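Local structure of Esterase/lipase (Lactobacillus rhamnosus, 4N5H) at residues D109-G114 with Q215-H220; A156-S161 with F168-V173. The protein probably hydrolyses carboxylic esters, and may also transfer acyl groups, as an esterase of the alpha/beta hydrolase fold. The protein carries 1 engineered substitution. All coordinates share one frame; numbering follows the deposited sequence.

Interaction 1: D109-G114 with Q215-H220; sequences DVDLRG and QALVDH. Engineered in segment 215-220: V218 (natural residue Ala).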
loop_
_atom_site.group_PDB
_atom_site.type_symbol
_atom_site.label_atom_id
_atom_site.label_comp_id
_atom_site.label_asym_id
_atom_site.label_seq_id
_atom_site.Cartn_x
_atom_site.Cartn_y
_atom_site.Cartn_z
ATOM N N ASP A 109 -26.809 -18.791 -0.041
ATOM C CA ASP A 109 -27.423 -18.364 1.214
ATOM C C ASP A 109 -28.781 -17.682 1.087
ATOM O O ASP A 109 -29.597 -17.714 2.027
ATOM C CB ASP A 109 -26.458 -17.475 1.943
ATOM C CG ASP A 109 -25.182 -18.233 2.255
ATOM O OD1 ASP A 109 -25.289 -19.425 2.679
ATOM O OD2 ASP A 109 -24.131 -17.674 1.965
ATOM N N VAL A 110 -29.005 -17.036 -0.026
ATOM C CA VAL A 110 -30.324 -16.585 -0.424
ATOM C C VAL A 110 -30.617 -17.170 -1.827
ATOM O O VAL A 110 -29.774 -17.847 -2.465
ATOM C CB VAL A 110 -30.405 -15.044 -0.483
ATOM C CG1 VAL A 110 -30.192 -14.488 0.913
ATOM C CG2 VAL A 110 -29.326 -14.510 -1.403
ATOM N N ASP A 111 -31.820 -16.894 -2.298
ATOM C CA ASP A 111 -32.192 -17.148 -3.659
ATOM C C ASP A 111 -32.443 -15.806 -4.368
ATOM O O ASP A 111 -32.076 -14.750 -3.810
ATOM C CB ASP A 111 -33.436 -18.082 -3.776
ATOM C CG ASP A 111 -34.648 -17.556 -3.139
ATOM O OD1 ASP A 111 -34.850 -16.335 -3.053
ATOM O OD2 ASP A 111 -35.537 -18.383 -2.760
ATOM N N LEU A 112 -32.953 -15.880 -5.588
ATOM C CA LEU A 112 -33.124 -14.653 -6.400
ATOM C C LEU A 112 -33.987 -13.655 -5.690
ATOM O O LEU A 112 -33.754 -12.480 -5.735
ATOM C CB LEU A 112 -33.695 -15.047 -7.753
ATOM C CG LEU A 112 -34.109 -13.848 -8.681
ATOM C CD1 LEU A 112 -32.886 -12.912 -8.935
ATOM C CD2 LEU A 112 -34.685 -14.378 -9.985
ATOM N N ARG A 113 -35.050 -14.102 -4.997
ATOM C CA ARG A 113 -35.903 -13.156 -4.292
ATOM C C ARG A 113 -35.145 -12.346 -3.259
ATOM O O ARG A 113 -35.374 -11.121 -3.121
ATOM C CB ARG A 113 -37.165 -13.852 -3.689
ATOM C CG ARG A 113 -38.006 -12.966 -2.845
ATOM C CD ARG A 113 -39.206 -13.681 -2.267
ATOM N NE ARG A 113 -40.206 -14.050 -3.246
ATOM C CZ ARG A 113 -40.412 -15.293 -3.686
ATOM N NH1 ARG A 113 -39.586 -16.298 -3.285
ATOM N NH2 ARG A 113 -41.397 -15.541 -4.574
ATOM N N GLY A 114 -34.267 -13.001 -2.476
ATOM C CA GLY A 114 -33.463 -12.310 -1.411
ATOM C C GLY A 114 -32.579 -11.256 -2.128
ATOM O O GLY A 114 -32.464 -10.147 -1.596
ATOM N N GLN A 215 -41.471 -22.243 -7.560
ATOM C CA GLN A 215 -41.928 -22.216 -8.931
ATOM C C GLN A 215 -42.310 -20.849 -9.437
ATOM O O GLN A 215 -42.210 -20.626 -10.637
ATOM C CB GLN A 215 -43.131 -23.218 -9.157
ATOM C CG GLN A 215 -42.636 -24.550 -8.832
ATOM C CD GLN A 215 -41.550 -25.073 -9.751
ATOM O OE1 GLN A 215 -41.746 -25.059 -10.948
ATOM N NE2 GLN A 215 -40.409 -25.453 -9.216
ATOM N N ALA A 216 -42.727 -19.929 -8.542
ATOM C CA ALA A 216 -42.961 -18.590 -8.970
ATOM C C ALA A 216 -41.669 -17.903 -9.399
ATOM O O ALA A 216 -41.746 -17.053 -10.287
ATOM C CB ALA A 216 -43.619 -17.752 -7.890
ATOM N N LEU A 217 -40.542 -18.251 -8.820
ATOM C CA LEU A 217 -39.252 -17.696 -9.263
ATOM C C LEU A 217 -38.841 -18.342 -10.584
ATOM O O LEU A 217 -38.369 -17.716 -11.512
ATOM C CB LEU A 217 -38.182 -17.838 -8.198
ATOM C CG LEU A 217 -38.387 -16.924 -6.956
ATOM C CD1 LEU A 217 -37.297 -17.147 -5.972
ATOM C CD2 LEU A 217 -38.610 -15.434 -7.321
ATOM N N VAL A 218 -39.046 -19.665 -10.656
ATOM C CA VAL A 218 -38.769 -20.374 -11.942
ATOM C C VAL A 218 -39.496 -19.695 -13.067
ATOM O O VAL A 218 -38.851 -19.501 -14.141
ATOM C CB VAL A 218 -39.114 -21.915 -11.856
ATOM C CG1 VAL A 218 -39.040 -22.546 -13.271
ATOM C CG2 VAL A 218 -38.287 -22.642 -10.807
ATOM N N ASP A 219 -40.756 -19.270 -12.864
ATOM C CA ASP A 219 -41.570 -18.620 -13.877
ATOM C C ASP A 219 -41.283 -17.153 -14.115
ATOM O O ASP A 219 -41.884 -16.542 -15.025
ATOM C CB ASP A 219 -43.098 -18.775 -13.553
ATOM C CG ASP A 219 -43.600 -20.283 -13.647
ATOM O OD1 ASP A 219 -42.898 -21.108 -14.168
ATOM O OD2 ASP A 219 -44.641 -20.585 -13.042
ATOM N N HIS A 220 -40.325 -16.603 -13.332
ATOM C CA HIS A 220 -39.967 -15.187 -13.488
ATOM C C HIS A 220 -38.423 -14.970 -13.322
ATOM O O HIS A 220 -38.046 -13.936 -12.767
ATOM C CB HIS A 220 -40.725 -14.371 -12.476
ATOM C CG HIS A 220 -42.178 -14.409 -12.645
ATOM N ND1 HIS A 220 -42.961 -15.411 -12.089
ATOM C CD2 HIS A 220 -43.001 -13.690 -13.437
ATOM C CE1 HIS A 220 -44.216 -15.241 -12.470
ATOM N NE2 HIS A 220 -44.270 -14.210 -13.282
#
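At the capped N-terminus of helix 112-129 in this alpha/beta hydrolase fold, L217 of the short helix 215-218 lays its CD1 against the side chains of D111 and R113. D111 is the N-cap: its OD1 accepts two weak bonds, from R113 N (3.0 Å, bent to 121°) and from the straighter but longer G114 N. With CG lying between the backbone N and the carbonyl carbon (chi1 60°), the carboxylate folds back over the helix start, and the whole group lies beside L217 CD1, with D111 CG, OD1 and OD2 all 3.9 Å from it. R113 runs out with CG anti to the backbone N; its side chain and that of L217 cross at about a right angle, and a bend at chi3 (-69°) brings the guanidinium over the leucine. L217 CD2 sits 3.8 Å above one face of that group, toward its rim, while CD1 lies 3.6 Å from R113 NH1. No hydrogen bond spans the two segments; the polar end of R113 is held by a salt bridge from NH1 to D214 and a hydrogen bond from NH2 to L167 O. An alanine at R113 is likely to leave D214 without its positive mate and to uncover one side of L217. Beyond the leucine the chain turns, and H220 ND1 donates back to A216 O at 2.7 Å, with the oxygen almost in the imidazole plane.

Interaction 2: A156-S161 with F168-V173; sequences ACIQQS and FGVSRV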
loop_
_atom_site.group_PDB
_atom_site.type_symbol
_atom_site.label_atom_id
_atom_site.label_comp_id
_atom_site.label_asym_id
_atom_site.label_seq_id
_atom_site.Cartn_x
_atom_site.Cartn_y
_atom_site.Cartn_z
ATOM N N ALA A 156 -35.886 -3.394 -13.249
ATOM C CA ALA A 156 -36.557 -2.426 -14.134
ATOM C C ALA A 156 -38.025 -2.847 -14.387
ATOM O O ALA A 156 -38.895 -1.981 -14.346
ATOM C CB ALA A 156 -35.844 -2.323 -15.454
ATOM N N CYS A 157 -38.264 -4.115 -14.541
ATOM C CA CYS A 157 -39.633 -4.608 -14.758
ATOM C C CYS A 157 -40.456 -4.611 -13.487
ATOM O O CYS A 157 -41.634 -4.181 -13.459
ATOM C CB CYS A 157 -39.580 -6.019 -15.289
ATOM S SG CYS A 157 -38.890 -6.144 -16.971
ATOM N N ILE A 158 -39.832 -5.075 -12.415
ATOM C CA ILE A 158 -40.523 -5.151 -11.114
ATOM C C ILE A 158 -40.964 -3.790 -10.669
ATOM O O ILE A 158 -42.076 -3.625 -10.157
ATOM C CB ILE A 158 -39.684 -5.868 -10.048
ATOM C CG1 ILE A 158 -39.404 -7.311 -10.450
ATOM C CG2 ILE A 158 -40.345 -5.803 -8.670
ATOM C CD1 ILE A 158 -38.222 -7.932 -9.762
ATOM N N GLN A 159 -40.156 -2.766 -10.848
ATOM C CA GLN A 159 -40.515 -1.445 -10.457
ATOM C C GLN A 159 -41.792 -0.941 -11.164
ATOM O O GLN A 159 -42.433 -0.039 -10.634
ATOM C CB GLN A 159 -39.312 -0.518 -10.692
ATOM C CG GLN A 159 -39.579 0.966 -10.579
ATOM C CD GLN A 159 -39.905 1.458 -9.176
ATOM O OE1 GLN A 159 -39.745 0.736 -8.210
ATOM N NE2 GLN A 159 -40.305 2.716 -9.074
ATOM N N GLN A 160 -42.126 -1.481 -12.349
ATOM C CA GLN A 160 -43.270 -1.000 -13.073
ATOM C C GLN A 160 -44.544 -1.823 -12.781
ATOM O O GLN A 160 -45.607 -1.508 -13.299
ATOM C CB GLN A 160 -43.024 -1.110 -14.575
ATOM C CG GLN A 160 -41.754 -0.690 -15.075
ATOM C CD GLN A 160 -41.283 0.594 -14.498
ATOM O OE1 GLN A 160 -42.087 1.507 -14.192
ATOM N NE2 GLN A 160 -39.881 0.689 -14.325
ATOM N N SER A 161 -44.443 -2.926 -12.057
ATOM C CA SER A 161 -45.513 -3.927 -12.015
ATOM C C SER A 161 -45.928 -4.277 -10.588
ATOM O O SER A 161 -45.178 -4.884 -9.802
ATOM C CB SER A 161 -45.090 -5.205 -12.658
ATOM O OG SER A 161 -45.954 -6.311 -12.371
ATOM N N PHE A 168 -42.199 -10.744 -5.717
ATOM C CA PHE A 168 -40.887 -10.613 -5.189
ATOM C C PHE A 168 -40.827 -10.042 -3.788
ATOM O O PHE A 168 -39.735 -9.952 -3.254
ATOM C CB PHE A 168 -40.008 -9.795 -6.165
ATOM C CG PHE A 168 -39.586 -10.590 -7.366
ATOM C CD1 PHE A 168 -40.336 -10.589 -8.505
ATOM C CD2 PHE A 168 -38.397 -11.358 -7.350
ATOM C CE1 PHE A 168 -39.951 -11.336 -9.613
ATOM C CE2 PHE A 168 -37.974 -12.064 -8.514
ATOM C CZ PHE A 168 -38.773 -12.053 -9.610
ATOM N N GLY A 169 -41.963 -9.664 -3.224
ATOM C CA GLY A 169 -42.015 -9.144 -1.853
ATOM C C GLY A 169 -41.304 -7.805 -1.714
ATOM O O GLY A 169 -40.700 -7.588 -0.668
ATOM N N VAL A 170 -41.501 -6.900 -2.670
ATOM C CA VAL A 170 -40.899 -5.519 -2.604
ATOM C C VAL A 170 -41.979 -4.510 -2.873
ATOM O O VAL A 170 -43.012 -4.862 -3.312
ATOM C CB VAL A 170 -39.722 -5.347 -3.613
ATOM C CG1 VAL A 170 -38.643 -6.344 -3.334
ATOM C CG2 VAL A 170 -40.140 -5.518 -5.063
ATOM N N SER A 171 -41.745 -3.304 -2.424
ATOM C CA SER A 171 -42.582 -2.148 -2.774
ATOM C C SER A 171 -41.872 -1.344 -3.822
ATOM O O SER A 171 -40.661 -1.285 -3.855
ATOM C CB SER A 171 -42.712 -1.276 -1.523
ATOM O OG SER A 171 -43.413 -1.981 -0.547
ATOM N N ARG A 172 -42.633 -0.653 -4.630
ATOM C CA ARG A 172 -42.036 0.276 -5.599
ATOM C C ARG A 172 -41.259 1.335 -4.810
ATOM O O ARG A 172 -41.588 1.691 -3.681
ATOM C CB ARG A 172 -43.082 0.932 -6.463
ATOM C CG ARG A 172 -44.049 1.885 -5.803
ATOM C CD ARG A 172 -44.979 2.630 -6.832
ATOM N NE ARG A 172 -44.262 3.844 -7.295
ATOM C CZ ARG A 172 -43.745 4.072 -8.508
ATOM N NH1 ARG A 172 -43.860 3.176 -9.527
ATOM N NH2 ARG A 172 -43.089 5.217 -8.701
ATOM N N VAL A 173 -40.255 1.894 -5.465
ATOM C CA VAL A 173 -39.550 3.022 -4.905
ATOM C C VAL A 173 -40.070 4.316 -5.560
ATOM O O VAL A 173 -40.660 4.294 -6.642
ATOM C CB VAL A 173 -38.024 2.915 -4.997
ATOM C CG1 VAL A 173 -37.589 1.713 -4.156
ATOM C CG2 VAL A 173 -37.527 2.821 -6.445
#
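Q159 docks its side-chain amide on the backbone of V173 through two hydrogen bonds, taking both the N-H and the C=O of that residue. V173 N points at a lone pair of Q159 OE1 (3.0 Å, nearly straight), and Q159 NE2 returns a bond to V173 O at 2.9 Å, with NE2 tilted out of the V173 carbonyl plane. The Q159 side chain gets there by starting with CG anti to the backbone N (chi1 169°) and then bending at chi2 (68°), which swings the amide toward the loop. The same NE2 lies 3.4 Å above one face of the R172 guanidinium, the two planes 46° apart, while V173 CG2 approaches OE1 at 3.5 Å. This lies in the beta-alpha-beta crossover from strand 140-145 to the parallel strand 179-183 of the alpha/beta hydrolase sheet, which runs through helix 147-158 and helix 162-168, the latter ending in a Schellman motif at G169. I158 divides its branches between F168 and V170, the residues flanking G169. CD1 stands over the face of the F168 ring, a CH-pi contact 3.8 Å from the centroid, and CG2 meets V170 CG2 at 3.6 Å. F120 of helix 112-129 touches I158, Q159 and V170.

Both segments of interaction 2 fall between the two of interaction 1 in the sequence: 109-114 comes first, then 156-161 and 168-173, and last 215-220. Their centres lie 14 Å apart, and F168 joins them directly, its CE2 3.6 Å from L217 CD2 and its O 3.5 Å from R113 CG. Helix 112-129 packs on both, starting at interaction 1 and offering Q117, F120 and R124 to interaction 2 farther along. Helix 162-168 likewise reaches both, through L164 and L167 beside H220 and through F168 itself. Within the BD-FAE family region, interaction 1 thus joins helices 112-129 and 215-218, and interaction 2 joins helix 147-158 to the loop after helix 162-168.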